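Local coordinates for molybdopterin adenylyltransferase (Helicobacter pylori, PDB 4XCW), which probably catalyses the adenylylation of molybdopterin with ATP, a late step in the biosynthesis of the molybdenum cofactor, at residues Ser26-Tyr37 / Pro138-Phe149. Sequence-based numbering, arbitrary orientation.
Sequences SGKAIQEVLSEY and PKSIRECLEAVF
Two neighbouring helices of the MogA-type alpha/beta fold pack here, A29 and V33 of helix 26-37 facing P138, R142 and L145 of helix 138-148. Their axes come within 9.1 Å. The helices run in the same general direction, inclined by 31°, and the segments touch from S26 and P138 to Y37 and F149. At the N-terminal end A29 CB lies 3.8 Å from P138 CB, while CD1 of I141 reaches the first turn at S26. I30 and I141 cross at about a right angle, CG1 of the former meeting CG2 of the latter; both side chains also touch strand 71-75, which places this side of the interface against the sheet. In the middle, the two methyls of V33 meet different partners. CG1, anti to the backbone N, packs 3.7 Å from L145 CD1, whereas CG2 rests 3.6 Å from CG of R142. Past that point the arginine chain runs extended from CG to NE and brings its guanidinium to E32 on the exposed margin: R142 NH2 and E32 OE1 form a 2.6 Å salt bridge. The oxygen lies in the guanidinium plane, at its edge, and the carboxylate plane is turned 48° from that of the guanidinium. At the C-terminal end Y37 buries the most surface. Its CB sits over the F149 ring, 4.2 Å from the centroid. The approach is 18° off the ring normal, which supports a CH-pi contact; the two rings are oblique to each other. The phenol continues across helix 138-148, its OH 3.4 Å from E146 CA. The two helices thus pack side by side, with I30 and I141 set against strand 71-75 of the mixed sheet, as in the alpha/beta fold of the molybdopterin-binding domain.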
loop_
_atom_site.group_PDB
_atom_site.type_symbol
_atom_site.label_atom_id
_atom_site.label_comp_id
_atom_site.label_asym_id
_atom_site.label_seq_id
_atom_site.Cartn_x
_atom_site.Cartn_y
_atom_site.Cartn_z
ATOM N N SER B 26 23.773 -13.104 -4.791
ATOM C CA SER B 26 22.584 -12.330 -5.128
ATOM C C SER B 26 22.862 -11.377 -6.282
ATOM O O SER B 26 22.071 -11.279 -7.218
ATOM C CB SER B 26 22.085 -11.562 -3.906
ATOM O OG SER B 26 21.707 -12.468 -2.883
ATOM N N GLY B 27 24.002 -10.693 -6.218
ATOM C CA GLY B 27 24.413 -9.789 -7.274
ATOM C C GLY B 27 24.622 -10.509 -8.591
ATOM O O GLY B 27 24.259 -9.999 -9.650
ATOM N N LYS B 28 25.205 -11.702 -8.528
ATOM C CA LYS B 28 25.436 -12.499 -9.728
ATOM C C LYS B 28 24.118 -12.920 -10.367
ATOM O O LYS B 28 23.996 -12.950 -11.591
ATOM C CB LYS B 28 26.281 -13.738 -9.412
ATOM C CG LYS B 28 27.733 -13.450 -9.051
ATOM C CD LYS B 28 28.517 -14.748 -8.852
ATOM C CE LYS B 28 29.874 -14.507 -8.196
ATOM N NZ LYS B 28 30.729 -13.550 -8.953
ATOM N N ALA B 29 23.133 -13.245 -9.536
ATOM C CA ALA B 29 21.825 -13.645 -10.035
ATOM C C ALA B 29 21.136 -12.472 -10.719
ATOM O O ALA B 29 20.464 -12.642 -11.735
ATOM C CB ALA B 29 20.964 -14.185 -8.905
ATOM N N ILE B 30 21.311 -11.282 -10.153
ATOM C CA ILE B 30 20.739 -10.070 -10.724
ATOM C C ILE B 30 21.309 -9.785 -12.112
ATOM O O ILE B 30 20.558 -9.529 -13.051
ATOM C CB ILE B 30 20.972 -8.852 -9.799
ATOM C CG1 ILE B 30 20.109 -8.978 -8.542
ATOM C CG2 ILE B 30 20.644 -7.567 -10.519
ATOM C CD1 ILE B 30 20.316 -7.875 -7.532
ATOM N N GLN B 31 22.631 -9.842 -12.244
ATOM C CA GLN B 31 23.273 -9.581 -13.530
ATOM C C GLN B 31 22.931 -10.637 -14.574
ATOM O O GLN B 31 22.728 -10.308 -15.740
ATOM C CB GLN B 31 24.793 -9.480 -13.367
ATOM C CG GLN B 31 25.215 -8.302 -12.508
ATOM C CD GLN B 31 26.650 -7.892 -12.741
ATOM O OE1 GLN B 31 27.271 -8.284 -13.730
ATOM N NE2 GLN B 31 27.185 -7.089 -11.830
ATOM N N GLU B 32 22.863 -11.896 -14.156
ATOM C CA GLU B 32 22.494 -12.980 -15.065
ATOM C C GLU B 32 21.111 -12.758 -15.666
ATOM O O GLU B 32 20.930 -12.845 -16.876
ATOM C CB GLU B 32 22.525 -14.332 -14.349
ATOM C CG GLU B 32 23.910 -14.916 -14.148
ATOM C CD GLU B 32 23.865 -16.293 -13.515
ATOM O OE1 GLU B 32 22.749 -16.771 -13.213
ATOM O OE2 GLU B 32 24.942 -16.898 -13.324
ATOM N N VAL B 33 20.138 -12.473 -14.809
ATOM C CA VAL B 33 18.759 -12.292 -15.247
ATOM C C VAL B 33 18.587 -11.088 -16.165
ATOM O O VAL B 33 17.973 -11.184 -17.229
ATOM C CB VAL B 33 17.808 -12.134 -14.045
ATOM C CG1 VAL B 33 16.413 -11.766 -14.518
ATOM C CG2 VAL B 33 17.770 -13.415 -13.234
ATOM N N LEU B 34 19.127 -9.950 -15.750
ATOM C CA LEU B 34 18.982 -8.740 -16.544
ATOM C C LEU B 34 19.716 -8.874 -17.877
ATOM O O LEU B 34 19.273 -8.333 -18.893
ATOM C CB LEU B 34 19.473 -7.528 -15.751
ATOM C CG LEU B 34 18.535 -7.194 -14.587
ATOM C CD1 LEU B 34 19.089 -6.074 -13.724
ATOM C CD2 LEU B 34 17.135 -6.842 -15.099
ATOM N N SER B 35 20.819 -9.621 -17.880
ATOM C CA SER B 35 21.571 -9.856 -19.113
ATOM C C SER B 35 20.772 -10.676 -20.120
ATOM O O SER B 35 20.929 -10.505 -21.325
ATOM C CB SER B 35 22.897 -10.561 -18.816
ATOM O OG SER B 35 23.795 -9.696 -18.144
ATOM N N GLU B 36 19.925 -11.571 -19.622
ATOM C CA GLU B 36 19.099 -12.409 -20.486
ATOM C C GLU B 36 17.849 -11.673 -20.968
ATOM O O GLU B 36 17.297 -11.997 -22.021
ATOM C CB GLU B 36 18.694 -13.691 -19.756
ATOM C CG GLU B 36 19.854 -14.607 -19.400
ATOM C CD GLU B 36 19.431 -15.755 -18.502
ATOM O OE1 GLU B 36 18.236 -15.809 -18.137
ATOM O OE2 GLU B 36 20.288 -16.601 -18.163
ATOM N N TYR B 37 17.414 -10.686 -20.193
ATOM C CA TYR B 37 16.182 -9.952 -20.478
ATOM C C TYR B 37 16.364 -8.830 -21.497
ATOM O O TYR B 37 15.416 -8.460 -22.193
ATOM C CB TYR B 37 15.610 -9.357 -19.190
ATOM C CG TYR B 37 14.890 -10.345 -18.298
ATOM C CD1 TYR B 37 14.869 -11.706 -18.591
ATOM C CD2 TYR B 37 14.224 -9.908 -17.156
ATOM C CE1 TYR B 37 14.208 -12.602 -17.765
ATOM C CE2 TYR B 37 13.562 -10.794 -16.331
ATOM C CZ TYR B 37 13.555 -12.135 -16.633
ATOM O OH TYR B 37 12.887 -13.008 -15.799
ATOM N N PRO B 138 18.859 -15.781 -4.607
ATOM C CA PRO B 138 18.864 -15.884 -6.072
ATOM C C PRO B 138 17.541 -16.377 -6.659
ATOM O O PRO B 138 17.059 -15.769 -7.609
ATOM C CB PRO B 138 19.990 -16.880 -6.337
ATOM C CG PRO B 138 20.958 -16.611 -5.232
ATOM C CD PRO B 138 20.111 -16.290 -4.020
ATOM N N LYS B 139 16.965 -17.440 -6.098
ATOM C CA LYS B 139 15.693 -17.967 -6.592
ATOM C C LYS B 139 14.581 -16.934 -6.443
ATOM O O LYS B 139 13.788 -16.728 -7.367
ATOM C CB LYS B 139 15.319 -19.258 -5.859
ATOM C CG LYS B 139 14.000 -19.877 -6.312
ATOM C CD LYS B 139 13.802 -21.265 -5.714
ATOM C CE LYS B 139 12.464 -21.866 -6.117
ATOM N NZ LYS B 139 11.311 -21.116 -5.546
ATOM N N SER B 140 14.532 -16.276 -5.286
ATOM C CA SER B 140 13.553 -15.212 -5.047
ATOM C C SER B 140 13.756 -14.020 -5.982
ATOM O O SER B 140 12.790 -13.410 -6.460
ATOM C CB SER B 140 13.622 -14.741 -3.592
ATOM O OG SER B 140 13.373 -15.812 -2.698
ATOM N N ILE B 141 15.017 -13.674 -6.227
ATOM C CA ILE B 141 15.337 -12.583 -7.138
ATOM C C ILE B 141 14.808 -12.877 -8.542
ATOM O O ILE B 141 14.207 -12.010 -9.178
ATOM C CB ILE B 141 16.858 -12.323 -7.185
ATOM C CG1 ILE B 141 17.305 -11.628 -5.894
ATOM C CG2 ILE B 141 17.224 -11.472 -8.408
ATOM C CD1 ILE B 141 18.811 -11.645 -5.655
ATOM N N ARG B 142 14.997 -14.109 -9.011
ATOM C CA ARG B 142 14.544 -14.470 -10.354
ATOM C C ARG B 142 13.031 -14.355 -10.490
ATOM O O ARG B 142 12.532 -13.762 -11.448
ATOM C CB ARG B 142 14.995 -15.882 -10.717
ATOM C CG ARG B 142 16.470 -15.970 -11.038
ATOM C CD ARG B 142 16.834 -17.306 -11.658
ATOM N NE ARG B 142 18.178 -17.267 -12.220
ATOM C CZ ARG B 142 19.279 -17.580 -11.545
ATOM N NH1 ARG B 142 19.192 -17.968 -10.280
ATOM N NH2 ARG B 142 20.463 -17.509 -12.137
ATOM N N GLU B 143 12.309 -14.918 -9.525
ATOM C CA GLU B 143 10.851 -14.869 -9.533
ATOM C C GLU B 143 10.347 -13.435 -9.466
ATOM O O GLU B 143 9.380 -13.075 -10.134
ATOM C CB GLU B 143 10.285 -15.688 -8.373
ATOM C CG GLU B 143 10.556 -17.177 -8.508
ATOM C CD GLU B 143 10.494 -17.911 -7.189
ATOM O OE1 GLU B 143 10.724 -17.281 -6.135
ATOM O OE2 GLU B 143 10.217 -19.124 -7.202
ATOM N N CYS B 144 11.013 -12.618 -8.659
ATOM C CA CYS B 144 10.644 -11.219 -8.515
ATOM C C CYS B 144 10.839 -10.443 -9.818
ATOM O O CYS B 144 9.935 -9.740 -10.271
ATOM C CB CYS B 144 11.454 -10.582 -7.387
ATOM S SG CYS B 144 11.087 -8.850 -7.088
ATOM N N LEU B 145 12.012 -10.587 -10.429
ATOM C CA LEU B 145 12.311 -9.873 -11.668
ATOM C C LEU B 145 11.395 -10.340 -12.799
ATOM O O LEU B 145 10.950 -9.538 -13.617
ATOM C CB LEU B 145 13.782 -10.059 -12.054
ATOM C CG LEU B 145 14.765 -9.173 -11.289
ATOM C CD1 LEU B 145 16.202 -9.587 -11.555
ATOM C CD2 LEU B 145 14.545 -7.705 -11.643
ATOM N N GLU B 146 11.105 -11.637 -12.842
ATOM C CA GLU B 146 10.201 -12.159 -13.863
ATOM C C GLU B 146 8.831 -11.490 -13.755
ATOM O O GLU B 146 8.182 -11.202 -14.763
ATOM C CB GLU B 146 10.067 -13.681 -13.743
ATOM C CG GLU B 146 9.175 -14.299 -14.811
ATOM C CD GLU B 146 9.228 -15.813 -14.817
ATOM O OE1 GLU B 146 10.082 -16.384 -14.106
ATOM O OE2 GLU B 146 8.412 -16.434 -15.530
ATOM N N ALA B 147 8.416 -11.211 -12.526
ATOM C CA ALA B 147 7.111 -10.620 -12.278
ATOM C C ALA B 147 7.061 -9.134 -12.613
ATOM O O ALA B 147 6.073 -8.665 -13.177
ATOM C CB ALA B 147 6.710 -10.830 -10.831
ATOM N N VAL B 148 8.108 -8.392 -12.256
ATOM C CA VAL B 148 8.047 -6.932 -12.368
ATOM C C VAL B 148 8.671 -6.376 -13.641
ATOM O O VAL B 148 8.312 -5.279 -14.067
ATOM C CB VAL B 148 8.724 -6.223 -11.165
ATOM C CG1 VAL B 148 8.080 -6.655 -9.856
ATOM C CG2 VAL B 148 10.226 -6.468 -11.152
ATOM N N PHE B 149 9.591 -7.113 -14.253
ATOM C CA PHE B 149 10.277 -6.576 -15.426
ATOM C C PHE B 149 9.369 -6.180 -16.608
ATOM O O PHE B 149 9.685 -5.214 -17.306
ATOM C CB PHE B 149 11.337 -7.545 -15.945
ATOM C CG PHE B 149 12.218 -6.938 -17.002
ATOM C CD1 PHE B 149 13.279 -6.125 -16.647
ATOM C CD2 PHE B 149 11.964 -7.151 -18.346
ATOM C CE1 PHE B 149 14.082 -5.549 -17.613
ATOM C CE2 PHE B 149 12.764 -6.576 -19.316
ATOM C CZ PHE B 149 13.825 -5.776 -18.945
#